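Local coordinates for protein phenolic acid decarboxylase (Sedimentibacter hydroxybenzoicus, PDB 7AE5) that catalyses the reversible, non-oxidative decarboxylation of 4-hydroxybenzoate and 3,4-dihydroxybenzoate, as a UbiD-family enzyme dependent on prenylated FMN and manganese, at residues F141-A146 with F305-L310; R168-D173 with T271-F276; D175-Q180 with V292-I297. All coordinates share one frame; numbering follows the deposited sequence.

Interaction 1: residues F141-A146 with F305-L310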
loop_
_atom_site.group_PDB
_atom_site.type_symbol
_atom_site.label_atom_id
_atom_site.label_comp_id
_atom_site.label_asym_id
_atom_site.label_seq_id
_atom_site.Cartn_x
_atom_site.Cartn_y
_atom_site.Cartn_z
ATOM N N PHE C 141 5.173 5.282 -48.812
ATOM C CA PHE C 141 3.809 5.769 -48.977
ATOM C C PHE C 141 2.845 4.632 -48.661
ATOM O O PHE C 141 3.024 3.510 -49.143
ATOM C CB PHE C 141 3.584 6.290 -50.397
ATOM C CG PHE C 141 4.636 7.261 -50.865
ATOM C CD1 PHE C 141 5.248 8.132 -49.976
ATOM C CD2 PHE C 141 5.015 7.299 -52.197
ATOM C CE1 PHE C 141 6.218 9.020 -50.408
ATOM C CE2 PHE C 141 5.982 8.186 -52.636
ATOM C CZ PHE C 141 6.584 9.047 -51.741
ATOM N N TYR C 142 1.829 4.921 -47.852
ATOM C CA TYR C 142 0.989 3.886 -47.269
ATOM C C TYR C 142 -0.459 4.028 -47.711
ATOM O O TYR C 142 -0.993 5.140 -47.784
ATOM C CB TYR C 142 1.052 3.932 -45.744
ATOM C CG TYR C 142 2.072 2.997 -45.135
ATOM C CD1 TYR C 142 3.418 3.337 -45.093
ATOM C CD2 TYR C 142 1.686 1.781 -44.591
ATOM C CE1 TYR C 142 4.352 2.487 -44.528
ATOM C CE2 TYR C 142 2.610 0.925 -44.027
ATOM C CZ TYR C 142 3.940 1.284 -43.997
ATOM O OH TYR C 142 4.855 0.430 -43.435
ATOM N N ILE C 143 -1.083 2.891 -48.001
ATOM C CA ILE C 143 -2.533 2.788 -48.109
ATOM C C ILE C 143 -3.039 2.365 -46.734
ATOM O O ILE C 143 -2.827 1.227 -46.309
ATOM C CB ILE C 143 -2.948 1.788 -49.195
ATOM C CG1 ILE C 143 -2.346 2.181 -50.543
ATOM C CG2 ILE C 143 -4.460 1.698 -49.292
ATOM C CD1 ILE C 143 -2.411 1.082 -51.575
ATOM N N SER C 144 -3.703 3.282 -46.033
ATOM C CA SER C 144 -3.970 3.121 -44.611
ATOM C C SER C 144 -5.430 2.843 -44.277
ATOM O O SER C 144 -5.760 2.720 -43.092
ATOM C CB SER C 144 -3.505 4.368 -43.854
ATOM O OG SER C 144 -4.435 5.425 -44.007
ATOM N N LYS C 145 -6.312 2.736 -45.270
ATOM C CA LYS C 145 -7.728 2.538 -44.978
ATOM C C LYS C 145 -8.352 1.496 -45.901
ATOM O O LYS C 145 -9.535 1.594 -46.243
ATOM C CB LYS C 145 -8.494 3.857 -45.081
ATOM C CG LYS C 145 -9.734 3.928 -44.207
ATOM C CD LYS C 145 -10.547 5.162 -44.530
ATOM C CE LYS C 145 -11.746 5.287 -43.616
ATOM N NZ LYS C 145 -12.457 6.573 -43.852
ATOM N N ALA C 146 -7.579 0.495 -46.305
ATOM C CA ALA C 146 -8.090 -0.529 -47.201
ATOM C C ALA C 146 -8.842 -1.606 -46.429
ATOM O O ALA C 146 -8.566 -1.870 -45.255
ATOM C CB ALA C 146 -6.949 -1.162 -47.994
ATOM N N PHE C 305 -9.279 8.225 -53.904
ATOM C CA PHE C 305 -8.391 7.547 -52.964
ATOM C C PHE C 305 -8.817 7.916 -51.549
ATOM O O PHE C 305 -8.421 8.956 -51.017
ATOM C CB PHE C 305 -6.939 7.933 -53.228
ATOM C CG PHE C 305 -5.944 7.253 -52.321
ATOM C CD1 PHE C 305 -6.232 6.027 -51.740
ATOM C CD2 PHE C 305 -4.713 7.837 -52.060
ATOM C CE1 PHE C 305 -5.317 5.402 -50.910
ATOM C CE2 PHE C 305 -3.792 7.215 -51.232
ATOM C CZ PHE C 305 -4.095 5.997 -50.657
ATOM N N GLU C 306 -9.627 7.057 -50.934
ATOM C CA GLU C 306 -10.058 7.260 -49.555
ATOM C C GLU C 306 -8.967 6.741 -48.628
ATOM O O GLU C 306 -8.800 5.527 -48.470
ATOM C CB GLU C 306 -11.386 6.557 -49.293
ATOM C CG GLU C 306 -11.948 6.815 -47.899
ATOM C CD GLU C 306 -12.887 5.721 -47.422
ATOM O OE1 GLU C 306 -13.090 4.740 -48.165
ATOM O OE2 GLU C 306 -13.426 5.846 -46.302
ATOM N N ASN C 307 -8.219 7.657 -48.021
ATOM C CA ASN C 307 -7.114 7.307 -47.146
ATOM C C ASN C 307 -7.314 7.952 -45.784
ATOM O O ASN C 307 -8.121 8.870 -45.619
ATOM C CB ASN C 307 -5.769 7.734 -47.745
ATOM C CG ASN C 307 -4.664 6.739 -47.456
ATOM O OD1 ASN C 307 -4.911 5.541 -47.315
ATOM N ND2 ASN C 307 -3.432 7.230 -47.375
ATOM N N LEU C 308 -6.556 7.463 -44.807
ATOM C CA LEU C 308 -6.727 7.843 -43.413
ATOM C C LEU C 308 -5.419 8.375 -42.850
ATOM O O LEU C 308 -4.349 7.813 -43.102
ATOM C CB LEU C 308 -7.218 6.641 -42.581
ATOM C CG LEU C 308 -7.123 6.615 -41.049
ATOM C CD1 LEU C 308 -8.212 5.717 -40.497
ATOM C CD2 LEU C 308 -5.765 6.112 -40.558
ATOM N N TYR C 309 -5.509 9.458 -42.085
ATOM C CA TYR C 309 -4.391 9.923 -41.280
ATOM C C TYR C 309 -4.546 9.429 -39.848
ATOM O O TYR C 309 -5.642 9.469 -39.280
ATOM C CB TYR C 309 -4.278 11.451 -41.275
ATOM C CG TYR C 309 -3.211 11.937 -40.315
ATOM C CD1 TYR C 309 -1.864 11.870 -40.654
ATOM C CD2 TYR C 309 -3.546 12.427 -39.058
ATOM C CE1 TYR C 309 -0.885 12.297 -39.778
ATOM C CE2 TYR C 309 -2.573 12.854 -38.175
ATOM C CZ TYR C 309 -1.243 12.786 -38.541
ATOM O OH TYR C 309 -0.264 13.208 -37.669
ATOM N N LEU C 310 -3.441 8.973 -39.266
ATOM C CA LEU C 310 -3.393 8.634 -37.853
ATOM C C LEU C 310 -2.137 9.234 -37.237
ATOM O O LEU C 310 -1.096 9.354 -37.890
ATOM C CB LEU C 310 -3.433 7.111 -37.618
ATOM C CG LEU C 310 -2.145 6.288 -37.689
ATOM C CD1 LEU C 310 -2.393 4.894 -37.136
ATOM C CD2 LEU C 310 -1.629 6.210 -39.117
HETATM O O HOH W 1 -6.476 3.781 -47.891
HETATM O O HOH W 2 -10.758 8.798 -44.334
HETATM O O HOH W 3 -10.367 3.277 -48.201
#

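Interaction 2: residues R168-D173 with T271-F276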
loop_
_atom_site.group_PDB
_atom_site.type_symbol
_atom_site.label_atom_id
_atom_site.label_comp_id
_atom_site.label_asym_id
_atom_site.label_seq_id
_atom_site.Cartn_x
_atom_site.Cartn_y
_atom_site.Cartn_z
ATOM N N ARG C 168 -2.552 -2.178 -42.701
ATOM C CA ARG C 168 -1.763 -1.145 -43.353
ATOM C C ARG C 168 -1.019 -1.725 -44.550
ATOM O O ARG C 168 -0.479 -2.836 -44.496
ATOM C CB ARG C 168 -0.790 -0.503 -42.360
ATOM C CG ARG C 168 0.398 -1.358 -41.961
ATOM C CD ARG C 168 1.022 -0.830 -40.687
ATOM N NE ARG C 168 2.369 -1.343 -40.480
ATOM C CZ ARG C 168 2.908 -1.560 -39.290
ATOM N NH1 ARG C 168 2.234 -1.333 -38.174
ATOM N NH2 ARG C 168 4.157 -2.014 -39.216
ATOM N N ILE C 169 -1.013 -0.972 -45.645
ATOM C CA ILE C 169 -0.490 -1.429 -46.925
ATOM C C ILE C 169 0.609 -0.462 -47.341
ATOM O O ILE C 169 0.324 0.674 -47.743
ATOM C CB ILE C 169 -1.591 -1.506 -47.992
ATOM C CG1 ILE C 169 -2.683 -2.490 -47.568
ATOM C CG2 ILE C 169 -1.013 -1.904 -49.334
ATOM C CD1 ILE C 169 -2.217 -3.925 -47.491
ATOM N N GLN C 170 1.862 -0.900 -47.242
ATOM C CA GLN C 170 2.994 -0.091 -47.677
ATOM C C GLN C 170 3.259 -0.351 -49.154
ATOM O O GLN C 170 3.489 -1.497 -49.555
ATOM C CB GLN C 170 4.251 -0.391 -46.865
ATOM C CG GLN C 170 5.440 0.458 -47.301
ATOM C CD GLN C 170 6.715 0.138 -46.550
ATOM O OE1 GLN C 170 6.698 -0.579 -45.552
ATOM N NE2 GLN C 170 7.832 0.674 -47.028
ATOM N N VAL C 171 3.239 0.710 -49.954
ATOM C CA VAL C 171 3.579 0.594 -51.366
ATOM C C VAL C 171 5.073 0.328 -51.485
ATOM O O VAL C 171 5.901 1.141 -51.054
ATOM C CB VAL C 171 3.173 1.858 -52.135
ATOM C CG1 VAL C 171 3.625 1.766 -53.586
ATOM C CG2 VAL C 171 1.670 2.068 -52.048
ATOM N N LYS C 172 5.427 -0.821 -52.059
ATOM C CA LYS C 172 6.823 -1.178 -52.282
ATOM C C LYS C 172 7.293 -0.885 -53.698
ATOM O O LYS C 172 8.470 -0.566 -53.894
ATOM C CB LYS C 172 7.049 -2.663 -51.975
ATOM C CG LYS C 172 6.808 -3.040 -50.520
ATOM C CD LYS C 172 7.773 -2.314 -49.597
ATOM C CE LYS C 172 7.934 -3.047 -48.275
ATOM N NZ LYS C 172 8.818 -4.238 -48.397
ATOM N N ASP C 173 6.405 -0.981 -54.682
ATOM C CA ASP C 173 6.730 -0.695 -56.075
ATOM C C ASP C 173 5.427 -0.342 -56.790
ATOM O O ASP C 173 4.367 -0.243 -56.165
ATOM C CB ASP C 173 7.458 -1.882 -56.717
ATOM C CG ASP C 173 8.226 -1.493 -57.967
ATOM O OD1 ASP C 173 7.904 -0.444 -58.564
ATOM O OD2 ASP C 173 9.155 -2.234 -58.352
ATOM N N THR C 271 10.475 -8.728 -46.713
ATOM C CA THR C 271 11.178 -7.484 -46.988
ATOM C C THR C 271 10.826 -6.462 -45.917
ATOM O O THR C 271 9.797 -6.563 -45.244
ATOM C CB THR C 271 10.839 -6.925 -48.376
ATOM O OG1 THR C 271 9.427 -6.708 -48.469
ATOM C CG2 THR C 271 11.275 -7.890 -49.470
ATOM N N VAL C 272 11.698 -5.465 -45.776
ATOM C CA VAL C 272 11.573 -4.452 -44.736
ATOM C C VAL C 272 10.294 -3.647 -44.922
ATOM O O VAL C 272 10.163 -2.880 -45.882
ATOM C CB VAL C 272 12.802 -3.525 -44.721
ATOM C CG1 VAL C 272 12.778 -2.636 -43.492
ATOM C CG2 VAL C 272 14.077 -4.346 -44.762
ATOM N N GLU C 273 9.349 -3.817 -44.003
ATOM C CA GLU C 273 8.123 -3.032 -43.965
ATOM C C GLU C 273 8.141 -2.134 -42.736
ATOM O O GLU C 273 8.548 -2.559 -41.651
ATOM C CB GLU C 273 6.887 -3.934 -43.938
ATOM C CG GLU C 273 5.565 -3.200 -44.106
ATOM C CD GLU C 273 4.953 -2.768 -42.782
ATOM O OE1 GLU C 273 5.470 -3.175 -41.720
ATOM O OE2 GLU C 273 3.953 -2.019 -42.807
ATOM N N GLY C 274 7.699 -0.893 -42.908
ATOM C CA GLY C 274 7.695 0.059 -41.825
ATOM C C GLY C 274 8.870 1.012 -41.891
ATOM O O GLY C 274 9.715 0.929 -42.789
ATOM N N PRO C 275 8.951 1.948 -40.931
ATOM C CA PRO C 275 8.000 2.080 -39.823
ATOM C C PRO C 275 6.691 2.739 -40.241
ATOM O O PRO C 275 6.585 3.282 -41.339
ATOM C CB PRO C 275 8.747 2.960 -38.808
ATOM C CG PRO C 275 10.047 3.360 -39.459
ATOM C CD PRO C 275 9.964 3.012 -40.908
ATOM N N PHE C 276 5.696 2.671 -39.363
ATOM C CA PHE C 276 4.404 3.285 -39.620
ATOM C C PHE C 276 3.735 3.553 -38.284
ATOM O O PHE C 276 4.060 2.930 -37.270
ATOM C CB PHE C 276 3.517 2.400 -40.506
ATOM C CG PHE C 276 2.270 3.085 -40.996
ATOM C CD1 PHE C 276 2.341 4.077 -41.959
ATOM C CD2 PHE C 276 1.026 2.737 -40.493
ATOM C CE1 PHE C 276 1.198 4.711 -42.406
ATOM C CE2 PHE C 276 -0.122 3.365 -40.939
ATOM C CZ PHE C 276 -0.035 4.353 -41.897
HETATM O O HOH W 4 2.473 -2.852 -45.101
HETATM O O HOH W 5 10.187 -0.459 -45.155
#

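Interaction 3: residues D175-Q180 with V292-I297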
loop_
_atom_site.group_PDB
_atom_site.type_symbol
_atom_site.label_atom_id
_atom_site.label_comp_id
_atom_site.label_asym_id
_atom_site.label_seq_id
_atom_site.Cartn_x
_atom_site.Cartn_y
_atom_site.Cartn_z
ATOM N N ASP C 175 3.679 -2.161 -58.616
ATOM C CA ASP C 175 2.740 -3.276 -58.590
ATOM C C ASP C 175 2.975 -4.204 -57.401
ATOM O O ASP C 175 2.590 -5.377 -57.458
ATOM C CB ASP C 175 2.824 -4.074 -59.897
ATOM C CG ASP C 175 4.158 -4.777 -60.064
ATOM O OD1 ASP C 175 5.196 -4.154 -59.754
ATOM O OD2 ASP C 175 4.175 -5.942 -60.517
ATOM N N ARG C 176 3.591 -3.711 -56.330
ATOM C CA ARG C 176 3.919 -4.529 -55.172
ATOM C C ARG C 176 3.671 -3.730 -53.905
ATOM O O ARG C 176 3.940 -2.525 -53.860
ATOM C CB ARG C 176 5.379 -4.987 -55.205
ATOM C CG ARG C 176 5.712 -6.005 -56.282
ATOM C CD ARG C 176 6.771 -6.999 -55.803
ATOM N NE ARG C 176 7.627 -6.458 -54.749
ATOM C CZ ARG C 176 8.550 -5.521 -54.924
ATOM N NH1 ARG C 176 8.796 -5.005 -56.117
ATOM N NH2 ARG C 176 9.242 -5.088 -53.873
ATOM N N VAL C 177 3.169 -4.406 -52.872
ATOM C CA VAL C 177 2.886 -3.778 -51.590
ATOM C C VAL C 177 3.302 -4.717 -50.467
ATOM O O VAL C 177 3.375 -5.936 -50.639
ATOM C CB VAL C 177 1.396 -3.402 -51.430
ATOM C CG1 VAL C 177 1.008 -2.295 -52.399
ATOM C CG2 VAL C 177 0.511 -4.627 -51.616
ATOM N N GLY C 178 3.579 -4.127 -49.301
ATOM C CA GLY C 178 3.806 -4.903 -48.103
ATOM C C GLY C 178 2.540 -5.063 -47.276
ATOM O O GLY C 178 1.579 -4.310 -47.421
ATOM N N ILE C 179 2.547 -6.064 -46.395
ATOM C CA ILE C 179 1.388 -6.355 -45.558
ATOM C C ILE C 179 1.852 -7.160 -44.352
ATOM O O ILE C 179 2.886 -7.832 -44.392
ATOM C CB ILE C 179 0.292 -7.099 -46.367
ATOM C CG1 ILE C 179 -1.080 -6.909 -45.718
ATOM C CG2 ILE C 179 0.633 -8.577 -46.510
ATOM C CD1 ILE C 179 -2.205 -7.585 -46.469
ATOM N N GLN C 180 1.085 -7.082 -43.263
ATOM C CA GLN C 180 1.405 -7.749 -42.001
ATOM C C GLN C 180 0.637 -9.064 -41.942
ATOM O O GLN C 180 -0.525 -9.093 -41.532
ATOM C CB GLN C 180 1.049 -6.859 -40.816
ATOM C CG GLN C 180 1.925 -5.637 -40.654
ATOM C CD GLN C 180 1.588 -4.864 -39.396
ATOM O OE1 GLN C 180 0.450 -4.436 -39.206
ATOM N NE2 GLN C 180 2.574 -4.691 -38.523
ATOM N N VAL C 292 2.911 -8.452 -51.318
ATOM C CA VAL C 292 1.812 -8.873 -52.173
ATOM C C VAL C 292 2.084 -8.354 -53.576
ATOM O O VAL C 292 2.354 -7.161 -53.761
ATOM C CB VAL C 292 0.457 -8.355 -51.650
ATOM C CG1 VAL C 292 -0.685 -8.723 -52.609
ATOM C CG2 VAL C 292 0.183 -8.886 -50.255
ATOM N N LYS C 293 2.024 -9.245 -54.560
ATOM C CA LYS C 293 2.037 -8.831 -55.953
ATOM C C LYS C 293 0.612 -8.510 -56.375
ATOM O O LYS C 293 -0.326 -9.224 -56.015
ATOM C CB LYS C 293 2.626 -9.917 -56.855
ATOM C CG LYS C 293 3.011 -9.419 -58.238
ATOM C CD LYS C 293 3.640 -10.523 -59.068
ATOM C CE LYS C 293 4.941 -10.059 -59.703
ATOM N NZ LYS C 293 4.734 -8.937 -60.662
ATOM N N ILE C 294 0.452 -7.423 -57.117
ATOM C CA ILE C 294 -0.859 -6.960 -57.551
ATOM C C ILE C 294 -1.035 -7.395 -59.000
ATOM O O ILE C 294 -0.353 -6.891 -59.898
ATOM C CB ILE C 294 -1.002 -5.443 -57.377
ATOM C CG1 ILE C 294 -1.287 -5.127 -55.907
ATOM C CG2 ILE C 294 -2.123 -4.899 -58.252
ATOM C CD1 ILE C 294 -1.315 -3.659 -55.590
ATOM N N ASP C 295 -1.934 -8.355 -59.223
ATOM C CA ASP C 295 -2.108 -8.966 -60.535
ATOM C C ASP C 295 -3.123 -8.237 -61.407
ATOM O O ASP C 295 -3.019 -8.294 -62.637
ATOM C CB ASP C 295 -2.534 -10.429 -60.384
ATOM C CG ASP C 295 -1.525 -11.255 -59.609
ATOM O OD1 ASP C 295 -0.408 -11.468 -60.125
ATOM O OD2 ASP C 295 -1.852 -11.693 -58.486
ATOM N N ARG C 296 -4.096 -7.554 -60.807
ATOM C CA ARG C 296 -5.083 -6.817 -61.582
ATOM C C ARG C 296 -5.682 -5.715 -60.721
ATOM O O ARG C 296 -5.851 -5.877 -59.510
ATOM C CB ARG C 296 -6.190 -7.738 -62.111
ATOM C CG ARG C 296 -7.203 -7.034 -63.003
ATOM C CD ARG C 296 -8.449 -7.874 -63.207
ATOM N NE ARG C 296 -8.230 -8.949 -64.167
ATOM C CZ ARG C 296 -8.975 -9.155 -65.246
ATOM N NH1 ARG C 296 -10.006 -8.375 -65.532
ATOM N NH2 ARG C 296 -8.683 -10.169 -66.053
ATOM N N ILE C 297 -5.997 -4.593 -61.365
ATOM C CA ILE C 297 -6.673 -3.469 -60.732
ATOM C C ILE C 297 -7.996 -3.245 -61.450
ATOM O O ILE C 297 -8.030 -3.149 -62.682
ATOM C CB ILE C 297 -5.818 -2.188 -60.770
ATOM C CG1 ILE C 297 -4.627 -2.309 -59.822
ATOM C CG2 ILE C 297 -6.661 -0.969 -60.412
ATOM C CD1 ILE C 297 -3.635 -1.175 -59.948
#

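Interaction 1: residues F141-A146 with F305-L310
Asn307 lays its carboxamide against the bend of the chain after Ile143 and meets the backbone on both sides of that residue. Its OD1 accepts from Ser144 N at 2.9 Å, nearly straight (171° at the hydrogen), while its ND2 donates to Tyr142 O at 3.2 Å, tilted from the amide plane. Two backbone groups of one segment thus read both ends of a single amide, which fixes its rotation. The Ser144 hydroxyl adds a short bond from OG to Leu308 O, 2.6 Å, lying in the carbonyl plane on a lone pair; chi1 of 78° sets OG between the backbone N and the carbonyl carbon, within bonding distance of Leu308 O. Lys145 runs out fully extended over Leu308 CB, crossing that side chain at about a right angle, and its NZ forms a salt bridge with Glu306 OE2 at 2.7 Å, on the anti side of the carboxylate and out of its plane. Glu316 and His68 also bind this NZ, so the buried ammonium is shared between two carboxylates. A water joins Lys145 N (2.8 Å) to Glu306 O, a backbone link the chains do not make directly. The apolar flank is small: Ile143 CG2 reaches the edge of the Phe305 ring at CE1, 4.1 Å away. The two chain directions differ by 85°, consistent with side-chain-to-backbone bonds and water, not strand pairing, making the joint. Strand 142-143 pairs with strand 169-173, strand 304-306 with strand 62-65; Ile207 of strand 201-207 packs on both Ile143 and Phe305, and helix 316-320 lies against Leu308.

Interaction 2: residues R168-D173 with T271-F276
Strands 169-173 and 271-273 run roughly antiparallel, 136° between their directions, but their axes stay 9.2 Å apart, too far for direct backbone pairing, so side chains span the gap. Arg168 grips Glu273 side-on: NE to OE2 at 2.9 Å, almost straight, and NH2 to OE1 at 3.1 Å. Both oxygens use syn lone pairs, and the planes lie 17° apart, giving a nearly coplanar bidentate salt bridge. Phe276 CB lies over one face of the guanidinium, toward its rim. Glu273 OE2 also receives Tyr142 OH and a water bound to Arg168 O, so OE2 has three partners, Arg168 NE among them. Gln170, extended with CG anti to the backbone N (chi1 -179°), carries OE1 to Gly274 N at 2.8 Å. Lys172 NZ lies 2.5 Å from Thr271 OG1 and donates weakly to Val272 O; its main partner is Glu291, which also accepts from Thr271 OG1. Gly274 O is bound by Arg5 of the ShdD chain. Arg168 is predicted to bind prenylated FMN, and Glu278, the predicted proton donor, makes a long, weak ion pair with its NH1; the grouping is consistent with the Glu-Arg-Glu network of UbiD-family active sites.

Interaction 3: residues D175-Q180 with V292-I297
Val177 and Val292 form the apolar centre, an antiparallel hydrogen-bonded pair whose side chains share one face of the sheet. They cross obliquely, and Val177 CG2 comes to 3.7 Å from Val292 CB; that methyl stands between the backbone N and the carbonyl carbon of its own residue, which leaves it in contact with Val292. On one flank Ile179 CG2 meets Val292 CG2 at 3.8 Å. On the other, Val177 CG1 touches Ile294 CD1 more loosely, at 4.2 Å, the two side chains crossing at about a right angle. Ile169 of the next strand packs on Val177 and Ile179, while Ile265 and Leu261 of strand 259-265 pack on Val292 and Ile294, so the cluster extends over the neighbouring strands.

The backbone bonds fix the register. Val177 N donates to Val292 O, and Val292 N returns a short bond to Val177 O, 2.6 Å and 166° at the hydrogen. Further along, Ile294 N reaches Asp175 O at 3.0 Å. Between these bonds Arg176 and Lys293 form the non-hydrogen-bonded pair, and Arg176 CA approaches Val292 O at 3.4 Å in a CA-H...O contact.

The face bearing Arg176 and Lys293 is polar. Lys293 bends at chi3 and chi4 (-131° and -63°), and its NZ bonds Asp175 OD2 at 3.1 Å nearly along the C-O direction, the two side chains lying side by side and pointing the same way. Arg176 turns instead to Glu291, with which its NE makes a salt bridge. The chemistry is therefore two-sided: buried branched side chains pack one face, whereas Arg176 and Lys293, each with an acidic partner, occupy the other, as expected for a sheet with one face turned to the protein interior.

How the interactions relate
From the N terminus, strand 142-143 comes first, and interaction 1 closes the longest loop, returning through 305-310 after 158 intervening residues. Both other contacts fall within that loop. Residues 168-173 and 175-180 follow as adjacent strands, and their partners come back in the same order, 271-276 and then 292-297, so interactions 2 and 3 cross. The first segments are neighbours in one antiparallel sheet: Ile143 N bonds Ile169 O, and Gln170 O bonds Gly178 N. Strands 271-273 and 287-299 are neighbours there too. Interactions 2 and 3 thus bind the sheet to itself, while interaction 1 ties it to the separate mixed sheet containing strand 304-306.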